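Local coordinates for protein sulfite dehydrogenase (PDB 2XTS) that probably oxidises protein-bound sulfane sulfur with a molybdenum-molybdopterin centre, working in a complex with a cytochrome that carries heme c, at residues Met193-Ala198 with Arg212-Gly217; Thr113-Cys118 with Asn145-Gly150; Asn179-Pro184 with Glu219-Val224; Leu169-Ala174 with Lys225-Leu230. All blocks are in the same frame, centred on the assembly; numbering follows the deposited sequence.

Contact 1. Residues Met193-Ala198 with Arg212-Gly217; sequences MLAFFA and RLVVPG. With MTE (phosphonic acidmono-(2-amino-5,6-dimercapto-4-oxo-3,7,8a,9,10,10a-hexahydro-4H-8-oxa-1,3,9,10-tetraaza-anthracen-7-ylmethyl)ester), chain E.
A short antiparallel strand pair in the molybdopterin-binding domain carries Arg-212, one of the residues that hold the phosphate end of the cofactor. Strands 193-198 and 212-214 share four backbone bonds: Met-193 and Val-214 bond each other both ways, and so do Ala-195 and Arg-212. The straightest runs from Met-193 N to Val-214 O (3.1 Å, 171° at the hydrogen). Between these two hydrogen-bonded pairs lies the non-hydrogen-bonded pair Leu-194 and Leu-213, whose side chains cross obliquely and touch tip to tip, CD1 of Leu-194 to CD2 of Leu-213 at 4.0 Å, against Leu-153 of helix 153-160. On the other face of the sheet CB of Ala-195 packs against CG2 of Val-214 at 3.6 Å, with Tyr-148 of strand 143-152 beside both. Phe-196 and Phe-197 both face Val-149 of that strand, a classic beta bulge. Arg-212 starts in the crowded position between backbone N and carbonyl carbon (chi1 79°) and bends at chi3, which brings its guanidinium edge-on to the cofactor. NH1 bonds MTE O3P at 2.7 Å, while NH2 bonds the ester oxygen MTE O4' at 3.1 Å, almost straight, and also reaches Trp-223 O.

Contact 2. Residues Thr113-Cys118 with Asn145-Gly150; sequences TTTAFC and NMEYVG
Tyr-148 O is the busiest acceptor here, taking two donors from strand 112-119. Thr-114 N reaches Tyr-148 O in the carbonyl plane at 3.1 Å, and the hydroxyl OG1 of Thr-113 donates to the same Tyr-148 O at 2.7 Å from above that plane. Thr-113 has OG1 anti to its backbone N (chi1 -173°), which leaves CG2 in the crowded position and turns the hydroxyl across to the other strand. In return Tyr-148 N bonds Thr-114 O at 2.8 Å, nearly along the C=O axis, and further along Ala-116 N bonds Met-146 O. This is the regular register of an antiparallel pair, strand 112-119 against strand 143-152 in the molybdopterin-binding domain, with Thr-114/Tyr-148 and Ala-116/Met-146 as hydrogen-bonded pairs and Thr-113/Val-149, Thr-115/Glu-147 and Phe-117/Asn-145 as the non-hydrogen-bonded ones. The Tyr-148 ring lies back along the neighbouring strand, so that its edge passes Ala-116 O, CE2 to that oxygen being 3.8 Å. One water fastens the far end of the ring: it donates to Ala-116 O at 2.8 Å, bonds Tyr-148 OH at 2.7 Å and weakly accepts from Met-146 N. Ala-195 and Val-214 pack on the same ring from strands 193-198 and 212-214. On the opposite face the Glu-147 chain extends past Thr-115 OG1, and a second water donates to Glu-147 OE2 at 2.7 Å. That carboxylate is held by the second subunit, OE1 by Ile-65 N and OE2 by Thr-64 OG1 of that copy.

Contact 3. Residues Asn179-Pro184 with Glu219-Val224; sequences NGRSFP and EGNMWV. With CO (cobalt (II) ion), chain G; MTE (phosphonic acidmono-(2-amino-5,6-dimercapto-4-oxo-3,7,8a,9,10,10a-hexahydro-4H-8-oxa-1,3,9,10-tetraaza-anthracen-7-ylmethyl)ester), chain E; 2MO (molybdenum (IV)oxide), chain F.
Asn-179 lies between cofactor and loop: its CB sits 3.4 Å from MTE C2, and its amide meets that of Asn-221, the two planes 60° apart. Arg-181 comes next, its chain folded by bends at chi2 and chi3 so that the guanidinium turns back over the 219-224 loop. Arg-181 NH1 donates to Asn-221 OD1 at 2.8 Å, on a lone pair and almost straight (171°). NH1 and NH2 together grip one carboxylate oxygen, Glu-219 OE2, end-on, at 3.0 Å from each nitrogen, while NE pairs with Glu-242. CG of Met-222 rests on one guanidinium face, 3.5 Å above its plane. An alanine in place of Arg-181 would remove the salt bridge and would probably leave Glu-219 and the Asn-221 amide less firmly oriented. Further on, Phe-183 takes the Met-222 methyl CE over its ring face, 4.0 Å from the centroid, a CH-pi contact. Glu-219 OE1 binds the cobalt ion at 2.1 Å, alongside Thr-259, His-369 and waters. Asn-221 N makes a weak bond to the molybdenum oxo OT1, and Trp-223 O accepts from MTE N8. Arg-181 thus ties a cobalt ligand, Glu-219, to Asn-221 of the molybdenum pocket, and its positive charge, together with the cobalt ion, would be expected to keep Glu-219 ionised.

Contact 4. Residues Leu169-Ala174 with Lys225-Leu230; sequences LYAEGA and KWVRRL. With MTE (phosphonic acidmono-(2-amino-5,6-dimercapto-4-oxo-3,7,8a,9,10,10a-hexahydro-4H-8-oxa-1,3,9,10-tetraaza-anthracen-7-ylmethyl)ester), chain E.
Strands 169-173 and 227-230 run antiparallel at 155°, with a classic beta bulge where Arg-228 and Arg-229 both face Glu-172, whose carbonyl O accepts from Arg-228 N (2.8 Å) and from Arg-229 N. The same residue collects both side chains as well. Glu-172 leaves the backbone in the crowded position (chi1 62°) and then extends, so that OE1 lies between the two arginines. Arg-228 NE meets Glu-172 OE1 at 3.0 Å and NH2 joins it, the guanidinium edge-on and perpendicular to the carboxylate. Arg-229 NE adds a third bond to Glu-172 OE1, also 3.0 Å, its chain bent at chi3, while its NH1 is taken by Asn-92; all three donors lie out of the carboxylate plane. OE2 is salt-bridged to Arg-95 of the cytochrome chain, and Trp-17 of that chain forms a cation-pi pair with Arg-228. A glutamine in place of Glu-172 would remove the negative charge and would probably leave the two arginines repelling each other at this subunit interface. Ahead of the bulge in the chain, Lys-225 holds the cofactor at both ends: its N donates to MTE N1 at 2.9 Å, its O accepts from MTE N2, and NZ bonds the phosphate oxygen MTE O2P at 2.7 Å. Gly-173 CA passes MTE N2 at 3.9 Å. On the other face Leu-230 packs on Leu-169 and Ala-171, toward Leu-153 of helix 153-160, with strand 181-184 flanking strand 168-173.

Overall arrangement
From the N terminus, contact 2 closes first, joining strands 112-119 and 143-152, and it is complete before any other opens. Strand 168-173 then opens contact 4, strand 181-184 opens contact 3, and strand 193-198 opens contact 1. These close in reverse order, at 212-217, 219-224 and 225-230, so contact 1 nests inside contact 3 and contact 3 inside contact 4. Contacts 1 and 2 share the antiparallel sheet, where strands 193-198 and 143-152 are neighbours; contacts 3 and 4 meet in the mixed sheet through strands 181-184 and 168-173. The segment 219-224 bridges the two, Val-224 bonding Leu-213 and Trp-223 packing on contact 2. Contacts 1, 3 and 4 all touch the molybdopterin, as does Cys-118 of contact 2.

Contact 1. Residues Met193-Ala198 with Arg212-Gly217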
# COMPACT_ATOMS: atom_id res chain seq x y z
N MET A 193 -5.22 14.04 -12.66
CA MET A 193 -5.67 12.71 -13.05
C MET A 193 -7.05 12.43 -12.46
O MET A 193 -7.36 12.85 -11.34
CB MET A 193 -4.65 11.68 -12.53
CG MET A 193 -5.04 10.21 -12.64
SD MET A 193 -4.09 9.12 -11.59
CE MET A 193 -2.46 9.47 -12.24
N LEU A 194 -7.87 11.70 -13.21
CA LEU A 194 -9.01 10.99 -12.67
C LEU A 194 -8.54 9.60 -12.29
O LEU A 194 -8.28 8.76 -13.16
CB LEU A 194 -10.17 10.95 -13.69
CG LEU A 194 -11.47 10.32 -13.20
CD1 LEU A 194 -12.14 11.22 -12.16
CD2 LEU A 194 -12.39 10.01 -14.38
N ALA A 195 -8.41 9.37 -10.98
CA ALA A 195 -7.84 8.14 -10.45
C ALA A 195 -8.91 7.15 -10.10
O ALA A 195 -9.93 7.51 -9.53
CB ALA A 195 -7.01 8.44 -9.23
N PHE A 196 -8.67 5.89 -10.44
CA PHE A 196 -9.56 4.78 -10.04
C PHE A 196 -8.89 3.80 -9.11
O PHE A 196 -9.59 3.09 -8.37
CB PHE A 196 -10.04 3.94 -11.23
CG PHE A 196 -10.25 4.69 -12.48
CD1 PHE A 196 -11.16 5.76 -12.50
CD2 PHE A 196 -9.59 4.35 -13.65
CE1 PHE A 196 -11.36 6.49 -13.67
CE2 PHE A 196 -9.80 5.07 -14.82
CZ PHE A 196 -10.68 6.14 -14.82
N PHE A 197 -7.57 3.74 -9.14
CA PHE A 197 -6.84 2.80 -8.28
C PHE A 197 -5.91 3.58 -7.37
O PHE A 197 -5.34 4.58 -7.78
CB PHE A 197 -5.98 1.87 -9.14
CG PHE A 197 -6.75 1.01 -10.07
CD1 PHE A 197 -7.24 -0.23 -9.70
CD2 PHE A 197 -6.96 1.45 -11.36
CE1 PHE A 197 -7.95 -1.00 -10.62
CE2 PHE A 197 -7.67 0.67 -12.26
CZ PHE A 197 -8.14 -0.55 -11.89
N ALA A 198 -5.79 3.11 -6.14
CA ALA A 198 -4.89 3.71 -5.14
C ALA A 198 -4.25 2.57 -4.39
O ALA A 198 -4.93 1.72 -3.81
CB ALA A 198 -5.64 4.63 -4.22
N ARG A 212 -11.82 9.59 -8.24
CA ARG A 212 -11.51 10.88 -7.62
C ARG A 212 -10.52 11.65 -8.48
O ARG A 212 -9.79 11.05 -9.27
CB ARG A 212 -10.93 10.72 -6.20
CG ARG A 212 -9.45 10.33 -6.18
CD ARG A 212 -8.89 10.25 -4.78
NE ARG A 212 -9.05 11.53 -4.08
CZ ARG A 212 -9.00 11.65 -2.76
NH1 ARG A 212 -8.60 10.65 -1.99
NH2 ARG A 212 -9.28 12.83 -2.20
N LEU A 213 -10.43 12.96 -8.26
CA LEU A 213 -9.30 13.70 -8.76
C LEU A 213 -8.08 13.57 -7.87
O LEU A 213 -8.20 13.60 -6.65
CB LEU A 213 -9.64 15.18 -8.92
CG LEU A 213 -10.78 15.51 -9.88
CD1 LEU A 213 -10.95 17.02 -10.05
CD2 LEU A 213 -10.59 14.83 -11.23
N VAL A 214 -6.94 13.48 -8.53
CA VAL A 214 -5.61 13.53 -7.92
C VAL A 214 -4.95 14.77 -8.51
O VAL A 214 -4.87 14.92 -9.74
CB VAL A 214 -4.80 12.23 -8.19
CG1 VAL A 214 -3.34 12.41 -7.82
CG2 VAL A 214 -5.43 11.11 -7.41
N VAL A 215 -4.55 15.71 -7.62
CA VAL A 215 -4.08 17.05 -8.02
C VAL A 215 -2.71 17.29 -7.40
O VAL A 215 -2.59 17.86 -6.30
CB VAL A 215 -5.10 18.13 -7.56
CG1 VAL A 215 -4.75 19.48 -8.19
CG2 VAL A 215 -6.56 17.69 -7.85
N PRO A 216 -1.65 16.79 -8.04
CA PRO A 216 -0.36 16.72 -7.37
C PRO A 216 0.13 18.06 -6.82
O PRO A 216 0.16 19.07 -7.52
CB PRO A 216 0.55 16.16 -8.43
CG PRO A 216 -0.35 15.28 -9.21
CD PRO A 216 -1.60 16.06 -9.32
N GLY A 217 0.45 18.05 -5.54
CA GLY A 217 1.01 19.20 -4.88
C GLY A 217 0.01 20.22 -4.37
O GLY A 217 0.41 21.17 -3.70
N1 MTE E . -14.67 15.52 -2.43
C2 MTE E . -15.98 15.52 -2.21
N2 MTE E . -16.80 15.17 -3.22
N3 MTE E . -16.50 15.85 -1.01
C4 MTE E . -15.73 16.21 0.05
O4 MTE E . -16.30 16.48 1.13
N5 MTE E . -13.40 16.68 0.85
C6 MTE E . -12.17 17.19 0.29
C7 MTE E . -11.51 16.29 -0.75
N8 MTE E . -12.48 15.90 -1.74
C9 MTE E . -14.30 16.25 -0.12
C10 MTE E . -13.79 15.89 -1.45
C1' MTE E . -11.14 17.53 1.36
S1' MTE E . -11.37 18.99 2.31
C2' MTE E . -10.01 16.80 1.53
S2' MTE E . -8.76 17.29 2.59
C3' MTE E . -9.83 15.53 0.72
O3' MTE E . -10.97 15.17 -0.08
C4' MTE E . -9.59 14.36 1.66
O4' MTE E . -9.33 13.17 0.89
P MTE E . -9.48 11.78 1.67
O1P MTE E . -8.39 11.96 2.77
O2P MTE E . -10.83 11.68 2.30
O3P MTE E . -9.11 10.74 0.68

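Contact 2. Residues Thr113-Cys118 with Asn145-Gly150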
# COMPACT_ATOMS: atom_id res chain seq x y z
N THR A 113 0.06 7.02 -14.18
CA THR A 113 0.25 6.83 -12.76
C THR A 113 0.95 8.02 -12.15
O THR A 113 1.76 8.68 -12.80
CB THR A 113 1.03 5.53 -12.46
OG1 THR A 113 1.06 5.29 -11.04
CG2 THR A 113 2.44 5.61 -12.95
N THR A 114 0.65 8.29 -10.89
CA THR A 114 1.49 9.18 -10.10
C THR A 114 1.41 8.74 -8.66
O THR A 114 0.43 8.13 -8.26
CB THR A 114 1.06 10.65 -10.24
OG1 THR A 114 2.10 11.50 -9.75
CG2 THR A 114 -0.20 10.92 -9.45
N THR A 115 2.46 9.02 -7.92
CA THR A 115 2.50 8.82 -6.48
C THR A 115 2.53 10.22 -5.86
O THR A 115 3.38 11.03 -6.18
CB THR A 115 3.72 8.00 -6.07
OG1 THR A 115 3.57 6.74 -6.71
CG2 THR A 115 3.77 7.78 -4.58
N ALA A 116 1.56 10.52 -5.01
CA ALA A 116 1.34 11.89 -4.57
C ALA A 116 0.73 11.94 -3.20
O ALA A 116 -0.14 11.14 -2.87
CB ALA A 116 0.41 12.61 -5.55
N PHE A 117 1.14 12.96 -2.45
CA PHE A 117 0.54 13.20 -1.17
C PHE A 117 -0.72 14.04 -1.32
O PHE A 117 -0.78 15.00 -2.10
CB PHE A 117 1.53 13.88 -0.19
CG PHE A 117 1.83 15.34 -0.49
CD1 PHE A 117 0.96 16.36 -0.11
CD2 PHE A 117 2.99 15.70 -1.17
CE1 PHE A 117 1.24 17.68 -0.39
CE2 PHE A 117 3.24 17.00 -1.46
CZ PHE A 117 2.36 18.00 -1.09
N CYS A 118 -1.73 13.66 -0.53
CA CYS A 118 -2.97 14.43 -0.38
C CYS A 118 -2.94 15.00 1.02
O CYS A 118 -3.07 14.24 1.97
CB CYS A 118 -4.18 13.52 -0.57
SG CYS A 118 -5.75 14.37 -0.36
N ASN A 145 -0.52 9.25 1.32
CA ASN A 145 0.36 9.17 0.17
C ASN A 145 0.18 7.82 -0.47
O ASN A 145 0.46 6.81 0.12
CB ASN A 145 1.81 9.37 0.64
CG ASN A 145 2.83 9.47 -0.48
OD1 ASN A 145 3.59 8.51 -0.74
ND2 ASN A 145 2.92 10.60 -1.08
N MET A 146 -0.31 7.83 -1.69
CA MET A 146 -0.66 6.61 -2.39
C MET A 146 -0.15 6.64 -3.83
O MET A 146 0.09 7.70 -4.43
CB MET A 146 -2.19 6.40 -2.41
CG MET A 146 -2.79 6.51 -1.03
SD MET A 146 -4.50 5.95 -1.03
CE MET A 146 -4.94 6.33 0.67
N GLU A 147 0.02 5.44 -4.37
CA GLU A 147 0.29 5.23 -5.80
C GLU A 147 -1.04 5.18 -6.54
O GLU A 147 -1.82 4.25 -6.32
CB GLU A 147 1.02 3.90 -5.99
CG GLU A 147 1.30 3.53 -7.45
CD GLU A 147 1.78 2.10 -7.60
OE1 GLU A 147 1.00 1.17 -7.36
OE2 GLU A 147 2.94 1.90 -8.02
N TYR A 148 -1.27 6.13 -7.43
CA TYR A 148 -2.55 6.24 -8.15
C TYR A 148 -2.40 5.79 -9.57
O TYR A 148 -1.38 6.07 -10.21
CB TYR A 148 -3.04 7.69 -8.14
CG TYR A 148 -3.44 8.15 -6.77
CD1 TYR A 148 -4.68 7.80 -6.25
CD2 TYR A 148 -2.61 8.97 -6.01
CE1 TYR A 148 -5.05 8.21 -4.98
CE2 TYR A 148 -2.98 9.38 -4.74
CZ TYR A 148 -4.21 9.02 -4.24
OH TYR A 148 -4.58 9.43 -2.96
N VAL A 149 -3.43 5.12 -10.07
CA VAL A 149 -3.54 4.86 -11.50
C VAL A 149 -4.90 5.35 -11.97
O VAL A 149 -5.93 5.15 -11.32
CB VAL A 149 -3.34 3.36 -11.84
CG1 VAL A 149 -3.53 3.07 -13.34
CG2 VAL A 149 -1.98 2.92 -11.37
N GLY A 150 -4.91 5.97 -13.14
CA GLY A 150 -6.12 6.49 -13.73
C GLY A 150 -5.84 7.07 -15.08
O GLY A 150 -4.94 6.60 -15.78
O HOH W 1 3.73 3.35 -10.14
O HOH W 2 -2.43 10.16 -1.57

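Contact 3. Residues Asn179-Pro184 with Glu219-Val224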
# COMPACT_ATOMS: atom_id res chain seq x y z
N ASN A 179 -18.58 19.76 -3.13
CA ASN A 179 -17.17 20.12 -3.06
C ASN A 179 -16.65 20.73 -4.35
O ASN A 179 -15.52 20.51 -4.76
CB ASN A 179 -16.33 18.89 -2.70
CG ASN A 179 -15.01 19.26 -2.02
OD1 ASN A 179 -13.92 19.23 -2.61
ND2 ASN A 179 -15.13 19.64 -0.76
N GLY A 180 -17.47 21.56 -4.99
CA GLY A 180 -17.06 22.11 -6.27
C GLY A 180 -15.86 23.02 -6.10
O GLY A 180 -15.83 23.84 -5.21
N ARG A 181 -14.89 22.86 -7.00
CA ARG A 181 -13.68 23.67 -7.01
C ARG A 181 -13.29 24.02 -8.44
O ARG A 181 -13.43 23.20 -9.35
CB ARG A 181 -12.50 22.95 -6.32
CG ARG A 181 -12.59 22.87 -4.80
CD ARG A 181 -12.61 24.23 -4.14
NE ARG A 181 -11.44 25.04 -4.39
CZ ARG A 181 -10.35 25.11 -3.65
NH1 ARG A 181 -10.19 24.39 -2.56
NH2 ARG A 181 -9.39 25.94 -4.00
N SER A 182 -12.73 25.22 -8.59
CA SER A 182 -12.26 25.74 -9.87
C SER A 182 -10.76 25.57 -10.05
O SER A 182 -9.97 25.84 -9.14
CB SER A 182 -12.57 27.21 -9.94
OG SER A 182 -13.95 27.46 -9.77
N PHE A 183 -10.35 25.14 -11.25
CA PHE A 183 -8.95 24.91 -11.58
C PHE A 183 -8.58 25.71 -12.83
O PHE A 183 -9.33 25.68 -13.81
CB PHE A 183 -8.74 23.44 -11.98
CG PHE A 183 -8.97 22.44 -10.91
CD1 PHE A 183 -10.23 22.11 -10.50
CD2 PHE A 183 -7.91 21.75 -10.35
CE1 PHE A 183 -10.42 21.15 -9.52
CE2 PHE A 183 -8.10 20.76 -9.40
CZ PHE A 183 -9.36 20.48 -8.97
N PRO A 184 -7.40 26.33 -12.86
CA PRO A 184 -6.95 26.89 -14.13
C PRO A 184 -6.61 25.78 -15.11
O PRO A 184 -6.05 24.75 -14.73
CB PRO A 184 -5.69 27.66 -13.74
CG PRO A 184 -5.19 26.98 -12.55
CD PRO A 184 -6.36 26.43 -11.82
N GLU A 219 -3.73 21.53 -2.50
CA GLU A 219 -4.45 21.29 -1.28
C GLU A 219 -5.52 20.23 -1.45
O GLU A 219 -6.21 20.16 -2.47
CB GLU A 219 -5.02 22.62 -0.75
CG GLU A 219 -6.16 23.21 -1.57
CD GLU A 219 -6.52 24.66 -1.22
OE1 GLU A 219 -5.88 25.23 -0.31
OE2 GLU A 219 -7.43 25.21 -1.89
N GLY A 220 -5.67 19.43 -0.41
CA GLY A 220 -6.53 18.25 -0.49
C GLY A 220 -7.95 18.55 -0.90
O GLY A 220 -8.62 17.72 -1.51
N ASN A 221 -8.49 19.71 -0.51
CA ASN A 221 -9.85 20.02 -0.90
C ASN A 221 -10.09 19.91 -2.40
O ASN A 221 -11.22 19.62 -2.83
CB ASN A 221 -10.27 21.40 -0.38
CG ASN A 221 -11.73 21.70 -0.66
OD1 ASN A 221 -12.05 22.48 -1.56
ND2 ASN A 221 -12.63 20.99 0.02
N MET A 222 -9.07 20.13 -3.20
CA MET A 222 -9.26 20.11 -4.63
C MET A 222 -9.29 18.69 -5.19
O MET A 222 -9.62 18.51 -6.36
CB MET A 222 -8.20 20.97 -5.28
CG MET A 222 -8.26 22.41 -4.78
SD MET A 222 -7.00 23.44 -5.55
CE MET A 222 -7.81 23.92 -7.06
N TRP A 223 -8.96 17.70 -4.36
CA TRP A 223 -8.95 16.30 -4.78
C TRP A 223 -10.39 15.77 -4.71
O TRP A 223 -10.73 14.95 -3.84
CB TRP A 223 -7.99 15.47 -3.92
CG TRP A 223 -6.54 15.82 -4.03
CD1 TRP A 223 -5.96 17.06 -3.97
CD2 TRP A 223 -5.48 14.89 -4.06
NE1 TRP A 223 -4.60 16.94 -4.04
CE2 TRP A 223 -4.28 15.61 -4.11
CE3 TRP A 223 -5.44 13.49 -4.15
CZ2 TRP A 223 -3.05 14.99 -4.19
CZ3 TRP A 223 -4.23 12.87 -4.22
CH2 TRP A 223 -3.04 13.62 -4.23
N VAL A 224 -11.24 16.28 -5.59
CA VAL A 224 -12.67 16.02 -5.54
C VAL A 224 -12.93 14.50 -5.62
O VAL A 224 -12.48 13.83 -6.56
CB VAL A 224 -13.42 16.79 -6.65
CG1 VAL A 224 -14.91 16.45 -6.63
CG2 VAL A 224 -13.21 18.28 -6.53
CO CO G . -5.31 27.21 -0.05
N1 MTE E . -14.67 15.52 -2.43
C2 MTE E . -15.98 15.52 -2.21
N2 MTE E . -16.80 15.17 -3.22
N3 MTE E . -16.50 15.85 -1.01
C4 MTE E . -15.73 16.21 0.05
O4 MTE E . -16.30 16.48 1.13
N5 MTE E . -13.40 16.68 0.85
C6 MTE E . -12.17 17.19 0.29
C7 MTE E . -11.51 16.29 -0.75
N8 MTE E . -12.48 15.90 -1.74
C9 MTE E . -14.30 16.25 -0.12
C10 MTE E . -13.79 15.89 -1.45
C1' MTE E . -11.14 17.53 1.36
S1' MTE E . -11.37 18.99 2.31
C2' MTE E . -10.01 16.80 1.53
S2' MTE E . -8.76 17.29 2.59
C3' MTE E . -9.83 15.53 0.72
O3' MTE E . -10.97 15.17 -0.08
C4' MTE E . -9.59 14.36 1.66
O4' MTE E . -9.33 13.17 0.89
P MTE E . -9.48 11.78 1.67
O1P MTE E . -8.39 11.96 2.77
O2P MTE E . -10.83 11.68 2.30
O3P MTE E . -9.11 10.74 0.68
MO 2MO F . -9.28 19.49 3.32
OT1 2MO F . -8.38 20.62 2.27
OT2 2MO F . -10.47 20.39 4.59
O HOH W 3 -6.96 27.77 -1.31
O HOH W 4 -6.43 27.71 1.69

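Contact 4. Residues Leu169-Ala174 with Lys225-Leu230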
# COMPACT_ATOMS: atom_id res chain seq x y z
N LEU A 169 -11.69 24.93 -15.29
CA LEU A 169 -12.45 23.71 -15.12
C LEU A 169 -12.99 23.69 -13.71
O LEU A 169 -12.26 23.95 -12.73
CB LEU A 169 -11.57 22.48 -15.37
CG LEU A 169 -12.19 21.09 -15.16
CD1 LEU A 169 -11.49 20.07 -16.04
CD2 LEU A 169 -12.09 20.66 -13.70
N TYR A 170 -14.28 23.40 -13.60
CA TYR A 170 -14.95 23.24 -12.33
C TYR A 170 -15.26 21.77 -12.14
O TYR A 170 -15.92 21.17 -12.99
CB TYR A 170 -16.23 24.05 -12.34
CG TYR A 170 -17.08 23.95 -11.10
CD1 TYR A 170 -16.74 24.63 -9.92
CD2 TYR A 170 -18.28 23.24 -11.12
CE1 TYR A 170 -17.57 24.56 -8.80
CE2 TYR A 170 -19.09 23.14 -10.02
CZ TYR A 170 -18.75 23.82 -8.87
OH TYR A 170 -19.57 23.74 -7.76
N ALA A 171 -14.81 21.20 -11.02
CA ALA A 171 -15.06 19.78 -10.75
C ALA A 171 -15.97 19.66 -9.56
O ALA A 171 -15.74 20.32 -8.54
CB ALA A 171 -13.77 19.00 -10.47
N GLU A 172 -17.00 18.83 -9.67
CA GLU A 172 -17.87 18.58 -8.52
C GLU A 172 -18.14 17.11 -8.33
O GLU A 172 -18.07 16.30 -9.27
CB GLU A 172 -19.20 19.35 -8.55
CG GLU A 172 -20.04 18.99 -9.72
CD GLU A 172 -21.58 19.22 -9.60
OE1 GLU A 172 -22.23 18.97 -10.62
OE2 GLU A 172 -22.16 19.62 -8.55
N GLY A 173 -18.40 16.80 -7.08
CA GLY A 173 -18.64 15.45 -6.63
C GLY A 173 -20.10 15.03 -6.69
O GLY A 173 -21.00 15.86 -6.78
N ALA A 174 -20.32 13.73 -6.57
CA ALA A 174 -21.66 13.14 -6.59
C ALA A 174 -22.40 13.26 -5.27
O ALA A 174 -23.61 13.02 -5.22
CB ALA A 174 -21.57 11.66 -6.98
N LYS A 225 -13.66 13.99 -4.64
CA LYS A 225 -14.01 12.57 -4.57
C LYS A 225 -15.38 12.31 -5.20
O LYS A 225 -16.24 13.18 -5.28
CB LYS A 225 -14.01 12.14 -3.10
CG LYS A 225 -12.66 12.10 -2.48
CD LYS A 225 -12.65 11.60 -1.04
CE LYS A 225 -13.30 12.53 -0.04
NZ LYS A 225 -13.31 11.90 1.29
N TRP A 226 -15.56 11.07 -5.64
CA TRP A 226 -16.82 10.65 -6.27
C TRP A 226 -17.15 11.61 -7.41
O TRP A 226 -18.28 12.06 -7.56
CB TRP A 226 -17.99 10.55 -5.25
CG TRP A 226 -17.61 9.91 -3.94
CD1 TRP A 226 -17.43 8.58 -3.74
CD2 TRP A 226 -17.41 10.53 -2.68
NE1 TRP A 226 -17.11 8.33 -2.43
CE2 TRP A 226 -17.08 9.52 -1.76
CE3 TRP A 226 -17.50 11.84 -2.21
CZ2 TRP A 226 -16.78 9.79 -0.43
CZ3 TRP A 226 -17.23 12.10 -0.89
CH2 TRP A 226 -16.85 11.08 -0.01
N VAL A 227 -16.14 11.94 -8.22
CA VAL A 227 -16.27 13.05 -9.17
C VAL A 227 -17.35 12.76 -10.20
O VAL A 227 -17.34 11.70 -10.83
CB VAL A 227 -14.94 13.41 -9.85
CG1 VAL A 227 -14.96 14.87 -10.32
CG2 VAL A 227 -13.80 13.29 -8.93
N ARG A 228 -18.29 13.69 -10.36
CA ARG A 228 -19.40 13.49 -11.29
C ARG A 228 -19.44 14.42 -12.49
O ARG A 228 -20.06 14.09 -13.51
CB ARG A 228 -20.75 13.59 -10.56
CG ARG A 228 -21.29 14.99 -10.39
CD ARG A 228 -22.68 14.96 -9.87
NE ARG A 228 -23.28 16.29 -9.89
CZ ARG A 228 -24.51 16.57 -9.48
NH1 ARG A 228 -25.28 15.63 -8.92
NH2 ARG A 228 -24.98 17.80 -9.62
N ARG A 229 -18.79 15.57 -12.39
CA ARG A 229 -18.89 16.55 -13.47
C ARG A 229 -17.66 17.44 -13.54
O ARG A 229 -17.13 17.85 -12.51
CB ARG A 229 -20.16 17.41 -13.33
CG ARG A 229 -20.45 18.35 -14.49
CD ARG A 229 -21.80 19.02 -14.34
NE ARG A 229 -21.76 20.09 -13.35
CZ ARG A 229 -21.30 21.31 -13.58
NH1 ARG A 229 -20.79 21.65 -14.76
NH2 ARG A 229 -21.33 22.23 -12.63
N LEU A 230 -17.20 17.65 -14.77
CA LEU A 230 -16.14 18.58 -15.14
C LEU A 230 -16.77 19.63 -16.06
O LEU A 230 -17.13 19.33 -17.20
CB LEU A 230 -14.98 17.87 -15.83
CG LEU A 230 -14.43 16.62 -15.17
CD1 LEU A 230 -13.34 16.01 -16.06
CD2 LEU A 230 -13.88 16.93 -13.77
N1 MTE E . -14.67 15.52 -2.43
C2 MTE E . -15.98 15.52 -2.21
N2 MTE E . -16.80 15.17 -3.22
N3 MTE E . -16.50 15.85 -1.01
C4 MTE E . -15.73 16.21 0.05
O4 MTE E . -16.30 16.48 1.13
N5 MTE E . -13.40 16.68 0.85
C6 MTE E . -12.17 17.19 0.29
C7 MTE E . -11.51 16.29 -0.75
N8 MTE E . -12.48 15.90 -1.74
C9 MTE E . -14.30 16.25 -0.12
C10 MTE E . -13.79 15.89 -1.45
C1' MTE E . -11.14 17.53 1.36
S1' MTE E . -11.37 18.99 2.31
C2' MTE E . -10.01 16.80 1.53
S2' MTE E . -8.76 17.29 2.59
C3' MTE E . -9.83 15.53 0.72
O3' MTE E . -10.97 15.17 -0.08
C4' MTE E . -9.59 14.36 1.66
O4' MTE E . -9.33 13.17 0.89
P MTE E . -9.48 11.78 1.67
O1P MTE E . -8.39 11.96 2.77
O2P MTE E . -10.83 11.68 2.30
O3P MTE E . -9.11 10.74 0.68
O HOH W 5 -24.82 12.80 -7.88